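Local coordinates for chorismatase (Streptomyces hygroscopicus, PDB 4BPS), which hydrolyses chorismate to pyruvate and a trans-dihydroxycyclohexadiene carboxylic acid, a step in the biosynthesis of the immunosuppressant polyketides FK506 and FK520, at residues R110-A116 against D157-R162; P58-V62 against F100-R104; G130-L134 against A195-R201; Y215-Y219 against I248-R252; E107-Y111 against T147-G151. Residue numbers count along the deposited sequence, not the author numbering.

Interaction 1. Residues R110-A116 against D157-R162; sequences RYADATA and DFCVGR. With 3EB (3-(2-carboxyethyl)benzoic acid), chain B.
A close helix-helix contact in the N-terminal YjgF-like part of the chain pairs the start of helix 112-129 with the middle of helix 154-169, which also carries the substrate-binding Arg162. The short segments 112-116 and 157-162 cross at -39°, N-to-C directions broadly parallel, with axes 7.1 Å apart. So tight an approach depends on Gly161: its CA lies 4.0 Å from Ala112 CA and 3.3 Å from Ala112 O, where a CB would clash, and Ala116 CA reaches Gly161 O at 3.3 Å in a CA-H...O contact. Tyr111 is the N-cap residue. Asp157 (chi1 t) points its carboxylate at this helix start, OD2 accepting from Tyr111 N at 2.8 Å and OD1 accepting weakly from Ala112 N at 3.0 Å. Thr115 (chi1 m) returns OG1 to Tyr111 O at 2.8 Å and lays CG2 3.7 Å from Phe158 CD1; Ala112 CB meets Val160 CG1 at 3.9 Å. On the far side of helix 154-169, Arg162 holds the benzoate carboxylate of 3EB in a fork, NH1 to OAD and NH2 to OAB, both 2.8 Å. One helix thus offers a carboxylate to amides at its neighbour's start, where that helix supplies no acceptor, and a guanidinium to the ligand.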
# COMPACT_ATOMS: atom_id res chain seq x y z
N ARG A 110 -5.24 12.17 18.32
CA ARG A 110 -4.83 10.85 18.81
C ARG A 110 -5.32 9.80 17.82
O ARG A 110 -6.46 9.92 17.35
CB ARG A 110 -5.49 10.56 20.21
CG ARG A 110 -5.15 11.57 21.31
CD ARG A 110 -5.67 11.12 22.68
NE ARG A 110 -5.37 12.07 23.77
CZ ARG A 110 -6.20 13.01 24.23
NH1 ARG A 110 -5.82 13.80 25.22
NH2 ARG A 110 -7.41 13.17 23.72
N TYR A 111 -4.53 8.77 17.52
CA TYR A 111 -4.93 7.79 16.51
C TYR A 111 -4.85 6.35 16.93
O TYR A 111 -5.46 5.51 16.24
CB TYR A 111 -4.08 7.96 15.25
CG TYR A 111 -4.32 9.23 14.50
CD1 TYR A 111 -5.51 9.43 13.80
CD2 TYR A 111 -3.37 10.24 14.49
CE1 TYR A 111 -5.74 10.58 13.11
CE2 TYR A 111 -3.60 11.42 13.78
CZ TYR A 111 -4.80 11.57 13.08
OH TYR A 111 -5.07 12.71 12.35
N ALA A 112 -4.15 5.97 18.00
CA ALA A 112 -3.97 4.53 18.26
C ALA A 112 -5.30 3.80 18.46
O ALA A 112 -5.52 2.74 17.87
CB ALA A 112 -3.06 4.29 19.46
N ASP A 113 -6.16 4.32 19.33
CA ASP A 113 -7.41 3.63 19.61
C ASP A 113 -8.27 3.53 18.34
O ASP A 113 -8.86 2.48 18.04
CB ASP A 113 -8.17 4.33 20.72
CG ASP A 113 -7.42 4.33 22.04
OD1 ASP A 113 -6.74 3.32 22.35
OD2 ASP A 113 -7.52 5.31 22.78
N ALA A 114 -8.35 4.61 17.58
CA ALA A 114 -9.15 4.61 16.36
C ALA A 114 -8.57 3.68 15.29
O ALA A 114 -9.32 3.04 14.54
CB ALA A 114 -9.24 6.02 15.81
N THR A 115 -7.24 3.58 15.24
CA THR A 115 -6.57 2.70 14.29
C THR A 115 -6.79 1.24 14.68
O THR A 115 -7.02 0.38 13.82
CB THR A 115 -5.08 3.02 14.21
OG1 THR A 115 -4.90 4.36 13.74
CG2 THR A 115 -4.34 2.09 13.26
N ALA A 116 -6.73 0.94 15.97
CA ALA A 116 -6.98 -0.42 16.43
C ALA A 116 -8.41 -0.82 16.08
O ALA A 116 -8.67 -1.96 15.66
CB ALA A 116 -6.73 -0.56 17.93
N ASP A 157 2.15 6.31 16.82
CA ASP A 157 0.79 6.18 17.36
C ASP A 157 -0.03 5.22 16.47
O ASP A 157 -0.70 4.29 16.95
CB ASP A 157 0.22 7.60 17.37
CG ASP A 157 -1.14 7.76 18.05
OD1 ASP A 157 -1.51 6.98 18.95
OD2 ASP A 157 -1.78 8.76 17.67
N PHE A 158 0.06 5.43 15.15
CA PHE A 158 -0.56 4.52 14.18
C PHE A 158 -0.03 3.09 14.36
O PHE A 158 -0.82 2.13 14.36
CB PHE A 158 -0.27 5.06 12.77
CG PHE A 158 -0.40 4.01 11.69
CD1 PHE A 158 -1.65 3.57 11.27
CD2 PHE A 158 0.73 3.44 11.13
CE1 PHE A 158 -1.78 2.57 10.32
CE2 PHE A 158 0.60 2.45 10.16
CZ PHE A 158 -0.65 2.01 9.77
N CYS A 159 1.29 2.92 14.50
CA CYS A 159 1.83 1.58 14.66
C CYS A 159 1.31 0.91 15.93
O CYS A 159 1.10 -0.31 15.93
CB CYS A 159 3.37 1.61 14.69
SG CYS A 159 4.14 1.78 13.04
N VAL A 160 1.18 1.66 17.03
CA VAL A 160 0.60 1.10 18.25
C VAL A 160 -0.80 0.54 17.95
O VAL A 160 -1.13 -0.59 18.34
CB VAL A 160 0.53 2.16 19.38
CG1 VAL A 160 -0.32 1.67 20.55
CG2 VAL A 160 1.94 2.53 19.86
N GLY A 161 -1.63 1.34 17.29
CA GLY A 161 -2.98 0.89 17.00
C GLY A 161 -3.06 -0.33 16.10
O GLY A 161 -3.84 -1.26 16.34
N ARG A 162 -2.26 -0.33 15.04
CA ARG A 162 -2.24 -1.50 14.16
C ARG A 162 -1.82 -2.75 14.93
O ARG A 162 -2.45 -3.79 14.84
CB ARG A 162 -1.33 -1.22 12.97
CG ARG A 162 -1.12 -2.42 12.08
CD ARG A 162 -0.40 -2.08 10.76
NE ARG A 162 0.93 -1.50 10.99
CZ ARG A 162 1.70 -0.98 10.04
NH1 ARG A 162 1.29 -0.97 8.75
NH2 ARG A 162 2.88 -0.45 10.36
C 3EB B . 10.29 0.73 6.13
O 3EB B . 10.11 0.53 7.34
CA 3EB B . 9.88 2.01 5.46
OAB 3EB B . 4.11 1.04 8.29
OAD 3EB B . 2.88 0.09 6.71
CAE 3EB B . 7.27 0.87 4.39
CAF 3EB B . 6.15 0.10 4.07
CAG 3EB B . 7.32 1.59 5.58
CAH 3EB B . 5.07 0.06 4.93
CAL 3EB B . 3.97 0.65 7.12
CAM 3EB B . 6.22 1.52 6.44
CAN 3EB B . 5.10 0.74 6.14
OXT 3EB B . 10.89 -0.13 5.37
C2 3EB B . 8.49 2.49 5.93

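Interaction 2. Residues P58-V62 against F100-R104; sequences PRTAV and FGVVR
Strand 98-105 of the six-stranded sheet packs face to face on strand 57-62 of the five-stranded sheet. Segments 100-104 and 58-62 are extended, their axes 7.0 Å apart and their N-to-C directions 40° apart, with Val102 CA nearest Pro58 CA at 6.6 Å; no backbone-to-backbone pairing joins them, and the contact is made by side chains, one of which also takes a backbone carbonyl. Phe100, chi1 t, opens the row facing the other strand and brings its ring edge, through CD2, to Pro58 CG at 4.1 Å, while its ring also meets that of Trp76. Val102, chi1 t, fills the middle: CG2 touches Pro58 CB at 3.9 Å and CG1 touches Thr60 CG2 at 3.6 Å. Val103 points away, into its own sheet's other face. Arg104 again faces across and, with chi1 p, chi2 t and chi3 m, carries its guanidinium along the opposing strand, where NH1 donates to Thr60 OG1 at 2.9 Å and Ala61 O at 2.8 Å. Thr60 OG1 also bonds Asp50 O, and Arg104 NH2 bonds Gly187 O. The contact therefore passes from an apolar layer between sheets to a polar end where a charged guanidinium is met by neutral oxygens, Arg104 NH1 being shared between a hydroxyl and a carbonyl.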
# COMPACT_ATOMS: atom_id res chain seq x y z
N PRO A 58 -16.31 0.96 -4.15
CA PRO A 58 -15.79 1.81 -3.08
C PRO A 58 -14.90 2.90 -3.64
O PRO A 58 -14.08 2.62 -4.54
CB PRO A 58 -14.97 0.84 -2.23
CG PRO A 58 -15.55 -0.48 -2.47
CD PRO A 58 -16.07 -0.46 -3.89
N ARG A 59 -15.01 4.10 -3.08
CA ARG A 59 -14.21 5.21 -3.52
C ARG A 59 -13.87 6.14 -2.36
O ARG A 59 -14.71 6.36 -1.48
CB ARG A 59 -15.01 5.99 -4.58
CG ARG A 59 -14.41 7.29 -5.03
CD ARG A 59 -15.07 8.44 -4.28
NE ARG A 59 -14.52 9.73 -4.67
CZ ARG A 59 -15.11 10.89 -4.43
NH1 ARG A 59 -16.29 10.93 -3.80
NH2 ARG A 59 -14.54 12.02 -4.83
N THR A 60 -12.68 6.71 -2.39
CA THR A 60 -12.38 7.83 -1.52
C THR A 60 -11.24 8.62 -2.15
O THR A 60 -10.55 8.12 -3.04
CB THR A 60 -12.01 7.38 -0.09
OG1 THR A 60 -12.17 8.48 0.83
CG2 THR A 60 -10.58 6.88 0.02
N ALA A 61 -11.03 9.84 -1.67
CA ALA A 61 -9.91 10.66 -2.09
C ALA A 61 -8.96 10.83 -0.92
O ALA A 61 -9.41 11.07 0.21
CB ALA A 61 -10.39 12.02 -2.57
N VAL A 62 -7.66 10.72 -1.19
CA VAL A 62 -6.65 10.95 -0.17
C VAL A 62 -5.73 12.08 -0.59
O VAL A 62 -5.49 12.31 -1.79
CB VAL A 62 -5.82 9.64 0.13
CG1 VAL A 62 -6.70 8.62 0.83
CG2 VAL A 62 -5.19 9.07 -1.17
N PHE A 100 -12.10 -6.02 -2.17
CA PHE A 100 -11.45 -4.71 -2.06
C PHE A 100 -12.22 -3.89 -1.04
O PHE A 100 -13.44 -3.83 -1.13
CB PHE A 100 -11.47 -3.99 -3.42
CG PHE A 100 -10.89 -2.61 -3.40
CD1 PHE A 100 -9.53 -2.41 -3.48
CD2 PHE A 100 -11.70 -1.49 -3.34
CE1 PHE A 100 -8.99 -1.12 -3.48
CE2 PHE A 100 -11.16 -0.21 -3.34
CZ PHE A 100 -9.81 -0.04 -3.40
N GLY A 101 -11.52 -3.24 -0.11
CA GLY A 101 -12.18 -2.39 0.87
C GLY A 101 -11.41 -1.12 1.15
O GLY A 101 -10.18 -1.05 0.98
N VAL A 102 -12.14 -0.11 1.61
CA VAL A 102 -11.59 1.18 1.95
C VAL A 102 -12.31 1.71 3.18
O VAL A 102 -13.53 1.60 3.27
CB VAL A 102 -11.94 2.17 0.76
CG1 VAL A 102 -11.42 3.56 1.03
CG2 VAL A 102 -11.48 1.64 -0.60
N VAL A 103 -11.56 2.29 4.12
CA VAL A 103 -12.13 2.79 5.36
C VAL A 103 -11.22 3.89 5.88
O VAL A 103 -10.02 3.88 5.63
CB VAL A 103 -12.27 1.65 6.40
CG1 VAL A 103 -10.94 0.94 6.68
CG2 VAL A 103 -12.92 2.12 7.68
N ARG A 104 -11.76 4.87 6.59
CA ARG A 104 -10.92 5.92 7.16
C ARG A 104 -11.43 6.40 8.50
O ARG A 104 -12.59 6.17 8.86
CB ARG A 104 -10.76 7.07 6.14
CG ARG A 104 -12.03 7.87 5.88
CD ARG A 104 -11.93 8.75 4.64
NE ARG A 104 -10.84 9.71 4.80
CZ ARG A 104 -10.01 10.10 3.85
NH1 ARG A 104 -10.17 9.71 2.58
NH2 ARG A 104 -9.02 10.93 4.15

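Interaction 3. Residues G130-L134 against A195-R201; sequences GYPLL and AARGGVR
Leu133 is the main bump. With chi1 m and chi2 t it drops into a hollow rimmed by the turning backbone of 198-199 and the bent side chain of Arg201: CD1 lies 3.6 Å from Gly198 O and 3.5 Å from Gly199 O, while CD2 lies over a guanidinium face, 3.9 Å from Arg201 NH2. Its CB meets Ala196 CB at 4.2 Å on the same sheet face; on the other, Ala195 CB nestles between Tyr131 CB (4.0 Å) and Leu134 CD2 (4.1 Å). Antiparallel bonds Leu133 N to Ala196 O (3.2 Å) and Ala196 N to Leu133 O (2.8 Å) set the register; Leu134 and Ala195 form the next, non-hydrogen-bonded pair. Arg201, chi2 and chi3 both m, curls back so that NH1 donates to Leu134 O at 2.8 Å, and a water joins Leu134 N to Arg201 NH1. A second water links Gly130 O and Arg197 O. Gly130, with positive phi, is C-prime of the Schellman motif ending helix 112-129, which here hands over to an antiparallel strand pair of the YjgF-like sheet.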
# COMPACT_ATOMS: atom_id res chain seq x y z
N GLY A 130 -15.68 -14.01 4.35
CA GLY A 130 -15.01 -15.19 3.83
C GLY A 130 -13.84 -14.88 2.91
O GLY A 130 -13.60 -15.65 1.97
N TYR A 131 -13.08 -13.83 3.21
CA TYR A 131 -11.89 -13.45 2.46
C TYR A 131 -10.73 -13.26 3.44
O TYR A 131 -10.21 -12.17 3.62
CB TYR A 131 -12.13 -12.18 1.61
CG TYR A 131 -13.22 -12.37 0.59
CD1 TYR A 131 -14.57 -12.34 0.97
CD2 TYR A 131 -12.93 -12.61 -0.75
CE1 TYR A 131 -15.58 -12.54 0.06
CE2 TYR A 131 -13.95 -12.84 -1.67
CZ TYR A 131 -15.27 -12.80 -1.26
OH TYR A 131 -16.28 -13.03 -2.15
N PRO A 132 -10.31 -14.36 4.10
CA PRO A 132 -9.41 -14.19 5.25
C PRO A 132 -7.96 -13.87 4.88
O PRO A 132 -7.21 -13.47 5.77
CB PRO A 132 -9.48 -15.56 5.94
CG PRO A 132 -9.79 -16.51 4.81
CD PRO A 132 -10.77 -15.75 3.95
N LEU A 133 -7.54 -14.05 3.63
CA LEU A 133 -6.13 -13.87 3.28
C LEU A 133 -5.91 -12.46 2.81
O LEU A 133 -6.22 -12.12 1.67
CB LEU A 133 -5.73 -14.86 2.19
CG LEU A 133 -5.89 -16.34 2.54
CD1 LEU A 133 -5.36 -17.19 1.38
CD2 LEU A 133 -5.20 -16.74 3.83
N LEU A 134 -5.38 -11.59 3.67
CA LEU A 134 -5.06 -10.25 3.21
C LEU A 134 -3.91 -10.31 2.21
O LEU A 134 -2.94 -11.05 2.40
CB LEU A 134 -4.67 -9.34 4.37
CG LEU A 134 -5.82 -8.89 5.25
CD1 LEU A 134 -5.25 -8.25 6.52
CD2 LEU A 134 -6.70 -7.87 4.52
N ALA A 195 -8.07 -8.53 -0.35
CA ALA A 195 -8.08 -9.81 0.35
C ALA A 195 -8.60 -10.90 -0.59
O ALA A 195 -9.27 -10.61 -1.59
CB ALA A 195 -8.95 -9.75 1.60
N ALA A 196 -8.29 -12.14 -0.25
CA ALA A 196 -8.65 -13.31 -1.04
C ALA A 196 -9.47 -14.29 -0.24
O ALA A 196 -9.22 -14.53 0.96
CB ALA A 196 -7.38 -13.99 -1.57
N ARG A 197 -10.41 -14.93 -0.94
CA ARG A 197 -11.22 -16.02 -0.40
C ARG A 197 -10.34 -17.16 0.10
O ARG A 197 -10.58 -17.77 1.15
CB ARG A 197 -12.17 -16.54 -1.48
CG ARG A 197 -12.91 -17.81 -1.08
CD ARG A 197 -13.88 -18.32 -2.13
NE ARG A 197 -13.24 -18.57 -3.42
CZ ARG A 197 -13.89 -18.84 -4.54
NH1 ARG A 197 -15.22 -18.92 -4.57
NH2 ARG A 197 -13.17 -19.01 -5.64
N GLY A 198 -9.31 -17.48 -0.67
CA GLY A 198 -8.45 -18.58 -0.32
C GLY A 198 -7.31 -18.63 -1.31
O GLY A 198 -6.88 -17.60 -1.84
N GLY A 199 -6.80 -19.83 -1.55
CA GLY A 199 -5.73 -19.97 -2.52
C GLY A 199 -4.38 -19.52 -2.02
O GLY A 199 -4.09 -19.54 -0.81
N VAL A 200 -3.54 -19.12 -2.96
CA VAL A 200 -2.13 -18.88 -2.69
C VAL A 200 -1.92 -17.42 -2.30
O VAL A 200 -2.29 -16.51 -3.06
CB VAL A 200 -1.31 -19.17 -3.96
CG1 VAL A 200 0.18 -18.94 -3.70
CG2 VAL A 200 -1.57 -20.59 -4.45
N ARG A 201 -1.31 -17.20 -1.14
CA ARG A 201 -0.94 -15.86 -0.69
C ARG A 201 0.37 -16.06 0.04
O ARG A 201 0.41 -16.60 1.15
CB ARG A 201 -2.03 -15.27 0.22
CG ARG A 201 -1.79 -13.80 0.64
CD ARG A 201 -0.76 -13.60 1.79
NE ARG A 201 -0.87 -14.54 2.93
CZ ARG A 201 -1.73 -14.39 3.95
NH1 ARG A 201 -2.49 -13.28 3.99
NH2 ARG A 201 -1.77 -15.24 4.99
O HOH W 1 -13.02 -18.60 2.50
O HOH W 2 -3.75 -12.20 6.10

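Interaction 4. Residues Y215-Y219 against I248-R252; sequences YPTTY and ILGHR. With 3EB (3-(2-carboxyethyl)benzoic acid), chain B.
A loop-to-hairpin contact forms part of the chorismatase active-site wall, setting the loop between strands 201-204 and 229-232 against the type II' turn Leu249-Arg252. The turn closes through Leu249 N to Arg252 O and Arg252 N to Leu249 O, both 3.0 Å, with Gly250 at positive phi. From it His251 (chi1 p, chi2 70°) projects into the loop, which bends through a short 3-10 segment at 217-218. Pro216 CG lies over one face of the imidazole, 3.8 Å from its centroid in a CH-pi contact. His251 CB makes an off-centre CH-pi contact with the Tyr215 ring, 4.3 Å from the centroid. Tyr215 (chi1 m, chi2 4°) runs on into the pocket, where OH donates to 3EB O at 2.7 Å and also bonds Arg228; Ile248 CD1 stands 4.2 Å from Tyr215 OH and 3.4 Å from 3EB OXT. At the outer end of the contact, Tyr219, chi1 m, hydrogen-bonds the imidazole edge, OH to His251 ND1 at 2.7 Å.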
# COMPACT_ATOMS: atom_id res chain seq x y z
N TYR A 215 11.82 -4.92 14.05
CA TYR A 215 12.56 -3.69 14.26
C TYR A 215 12.82 -3.46 15.76
O TYR A 215 11.98 -3.75 16.60
CB TYR A 215 11.81 -2.47 13.73
CG TYR A 215 11.84 -2.21 12.23
CD1 TYR A 215 12.46 -3.07 11.32
CD2 TYR A 215 11.24 -1.07 11.73
CE1 TYR A 215 12.46 -2.78 9.97
CE2 TYR A 215 11.21 -0.77 10.38
CZ TYR A 215 11.81 -1.63 9.50
OH TYR A 215 11.80 -1.39 8.12
N PRO A 216 13.97 -2.85 16.07
CA PRO A 216 14.30 -2.58 17.47
C PRO A 216 13.44 -1.45 18.03
O PRO A 216 12.75 -0.72 17.30
CB PRO A 216 15.78 -2.19 17.40
CG PRO A 216 15.93 -1.58 16.03
CD PRO A 216 15.04 -2.41 15.16
N THR A 217 13.52 -1.26 19.34
CA THR A 217 12.56 -0.38 19.98
C THR A 217 12.82 1.09 19.73
O THR A 217 11.97 1.91 20.05
CB THR A 217 12.47 -0.64 21.50
OG1 THR A 217 13.74 -0.34 22.08
CG2 THR A 217 12.07 -2.08 21.80
N THR A 218 13.95 1.43 19.13
CA THR A 218 14.17 2.78 18.65
C THR A 218 12.98 3.29 17.84
O THR A 218 12.67 4.47 17.89
CB THR A 218 15.40 2.82 17.72
OG1 THR A 218 16.46 2.02 18.27
CG2 THR A 218 15.85 4.25 17.52
N TYR A 219 12.35 2.39 17.08
CA TYR A 219 11.26 2.75 16.16
C TYR A 219 9.87 2.57 16.80
O TYR A 219 8.85 2.66 16.11
CB TYR A 219 11.36 1.88 14.90
CG TYR A 219 12.72 1.98 14.24
CD1 TYR A 219 13.13 3.14 13.59
CD2 TYR A 219 13.61 0.92 14.27
CE1 TYR A 219 14.36 3.23 12.99
CE2 TYR A 219 14.86 1.01 13.68
CZ TYR A 219 15.22 2.14 13.02
OH TYR A 219 16.44 2.24 12.41
N ILE A 248 16.71 1.74 2.90
CA ILE A 248 17.07 1.14 4.17
C ILE A 248 17.94 -0.10 3.90
O ILE A 248 17.74 -0.80 2.89
CB ILE A 248 15.76 0.74 4.94
CG1 ILE A 248 15.13 1.95 5.64
CG2 ILE A 248 16.00 -0.35 5.97
CD1 ILE A 248 13.68 1.73 6.11
N LEU A 249 18.88 -0.35 4.79
CA LEU A 249 19.65 -1.60 4.79
C LEU A 249 19.62 -2.11 6.23
O LEU A 249 19.89 -1.36 7.19
CB LEU A 249 21.03 -1.43 4.14
CG LEU A 249 20.98 -1.13 2.61
CD1 LEU A 249 22.38 -0.83 2.09
CD2 LEU A 249 20.26 -2.17 1.66
N GLY A 250 19.24 -3.37 6.43
CA GLY A 250 18.93 -3.86 7.76
C GLY A 250 17.64 -3.19 8.19
O GLY A 250 16.63 -3.29 7.47
N HIS A 251 17.66 -2.46 9.32
CA HIS A 251 16.56 -1.57 9.67
C HIS A 251 16.92 -0.10 9.44
O HIS A 251 16.08 0.77 9.65
CB HIS A 251 16.09 -1.75 11.12
CG HIS A 251 17.16 -1.48 12.12
ND1 HIS A 251 17.66 -0.21 12.37
CD2 HIS A 251 17.87 -2.34 12.89
CE1 HIS A 251 18.63 -0.31 13.25
NE2 HIS A 251 18.79 -1.59 13.58
N ARG A 252 18.16 0.17 9.08
CA ARG A 252 18.68 1.52 9.12
C ARG A 252 18.41 2.34 7.87
O ARG A 252 18.66 1.88 6.76
CB ARG A 252 20.21 1.42 9.25
CG ARG A 252 20.88 1.50 10.60
CD ARG A 252 22.37 1.99 10.36
NE ARG A 252 22.43 3.07 9.34
CZ ARG A 252 23.49 3.76 8.97
NH1 ARG A 252 24.67 3.55 9.52
NH2 ARG A 252 23.33 4.71 8.03
C 3EB B . 10.29 0.73 6.13
O 3EB B . 10.11 0.53 7.34
CA 3EB B . 9.88 2.01 5.46
OAB 3EB B . 4.11 1.04 8.29
OAD 3EB B . 2.88 0.09 6.71
CAE 3EB B . 7.27 0.87 4.39
CAF 3EB B . 6.15 0.10 4.07
CAG 3EB B . 7.32 1.59 5.58
CAH 3EB B . 5.07 0.06 4.93
CAL 3EB B . 3.97 0.65 7.12
CAM 3EB B . 6.22 1.52 6.44
CAN 3EB B . 5.10 0.74 6.14
OXT 3EB B . 10.89 -0.13 5.37
C2 3EB B . 8.49 2.49 5.93

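Interaction 5. Residues E107-Y111 against T147-G151; sequences ESGRY and TNADG
A salt bridge and a backbone hydrogen bond join these two loops. Arg110, in the extended m, t, t conformation with chi4 at 96°, donates from NE to Asp150 OD1 at 2.6 Å, the acid lying at the edge of the guanidinium. Beside it, Ala149 N donates to Gly109 O at 2.8 Å with a near-straight angle of 165°. Asp150 (chi1 m) sits inside the type I turn Asn148-Gly151, closed by Gly151 N to Asn148 O at 3.0 Å; Asn148, chi1 p, reinforces it with OD1 accepting weakly from Asp150 N at 2.8 Å and also accepting from Leu152 N. Gly151 ends the turn at positive phi. Both segments lie in loops that follow a strand of the six-stranded YjgF-like sheet and lead into a helix: segment 107-111 precedes helix 112-129, and segment 147-151 comes shortly before helix 154-169, so the contact ties together two strand-to-helix connections. Tyr111 is the N-cap residue of the first helix, and its ring folds back along the loop so that OH accepts from Ser108 N at 3.0 Å. Packing is thin at this surface. Gly109 CA comes 4.8 Å from Ala149 CA, close enough that a CB on Gly109 would be tight against Ala149 CB, and Gly109 O lies 3.2 Å from Asn148 CB. Asn148 ND2, 4.5 Å from Arg110 CA, hydrogen-bonds Asp157 in helix 154-169.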
# COMPACT_ATOMS: atom_id res chain seq x y z
N GLU A 107 -9.24 13.15 10.99
CA GLU A 107 -8.18 13.96 11.55
C GLU A 107 -8.41 14.14 13.06
O GLU A 107 -9.53 14.46 13.48
CB GLU A 107 -8.17 15.32 10.83
CG GLU A 107 -6.98 16.18 11.20
CD GLU A 107 -5.66 15.71 10.60
OE1 GLU A 107 -5.67 14.95 9.60
OE2 GLU A 107 -4.60 16.13 11.13
N SER A 108 -7.37 13.94 13.86
CA SER A 108 -7.56 13.89 15.30
C SER A 108 -6.25 14.19 16.01
O SER A 108 -5.18 14.14 15.40
CB SER A 108 -8.02 12.48 15.66
OG SER A 108 -8.27 12.37 17.05
N GLY A 109 -6.35 14.46 17.31
CA GLY A 109 -5.17 14.60 18.15
C GLY A 109 -4.54 13.28 18.55
O GLY A 109 -3.42 13.27 19.04
N ARG A 110 -5.24 12.17 18.32
CA ARG A 110 -4.83 10.85 18.81
C ARG A 110 -5.32 9.80 17.82
O ARG A 110 -6.46 9.92 17.35
CB ARG A 110 -5.49 10.56 20.21
CG ARG A 110 -5.15 11.57 21.31
CD ARG A 110 -5.67 11.12 22.68
NE ARG A 110 -5.37 12.07 23.77
CZ ARG A 110 -6.20 13.01 24.23
NH1 ARG A 110 -5.82 13.80 25.22
NH2 ARG A 110 -7.41 13.17 23.72
N TYR A 111 -4.53 8.77 17.52
CA TYR A 111 -4.93 7.79 16.51
C TYR A 111 -4.85 6.35 16.93
O TYR A 111 -5.46 5.51 16.24
CB TYR A 111 -4.08 7.96 15.25
CG TYR A 111 -4.32 9.23 14.50
CD1 TYR A 111 -5.51 9.43 13.80
CD2 TYR A 111 -3.37 10.24 14.49
CE1 TYR A 111 -5.74 10.58 13.11
CE2 TYR A 111 -3.60 11.42 13.78
CZ TYR A 111 -4.80 11.57 13.08
OH TYR A 111 -5.07 12.71 12.35
N THR A 147 3.75 15.51 15.64
CA THR A 147 3.58 15.01 17.00
C THR A 147 2.12 15.10 17.40
O THR A 147 1.50 16.15 17.24
CB THR A 147 4.44 15.84 17.96
OG1 THR A 147 5.79 15.86 17.47
CG2 THR A 147 4.42 15.26 19.34
N ASN A 148 1.55 14.00 17.91
CA ASN A 148 0.14 14.00 18.28
C ASN A 148 -0.09 14.75 19.61
O ASN A 148 0.85 15.28 20.21
CB ASN A 148 -0.42 12.57 18.28
CG ASN A 148 -0.01 11.76 19.49
OD1 ASN A 148 0.60 12.26 20.42
ND2 ASN A 148 -0.41 10.49 19.50
N ALA A 149 -1.35 14.81 20.04
CA ALA A 149 -1.70 15.58 21.25
C ALA A 149 -1.11 14.97 22.50
O ALA A 149 -0.95 15.66 23.51
CB ALA A 149 -3.20 15.67 21.39
N ASP A 150 -0.78 13.68 22.44
CA ASP A 150 -0.19 12.98 23.56
C ASP A 150 1.33 13.05 23.58
O ASP A 150 1.96 12.47 24.45
CB ASP A 150 -0.69 11.54 23.57
CG ASP A 150 -2.19 11.44 23.76
OD1 ASP A 150 -2.82 12.45 24.19
OD2 ASP A 150 -2.75 10.36 23.52
N GLY A 151 1.92 13.78 22.62
CA GLY A 151 3.37 13.94 22.57
C GLY A 151 4.13 12.87 21.79
O GLY A 151 5.37 12.84 21.90

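How the interactions relate
Interactions 1 and 2 are buried, interactions 3 and 4 partly so, and interaction 5 lies at the surface. Interactions 1 and 5 share Arg110 and Tyr111 and hold the same two helices, one by close backbone packing and a carboxylate on the helix start, the other by a salt bridge and one backbone hydrogen bond between the loops that lead into them; a probable hydrogen bond from Asn148 ND2 to Asp157 OD2 (2.9 Å) joins the two. Interactions 2 and 3 meet the six-stranded sheet on neighbouring strands, the first through side chains between sheets, the second through backbone pairing within one. Interactions 1 and 4, centres about 20 Å apart, reach opposite carboxylates of 3EB, with arginine and tyrosine respectively.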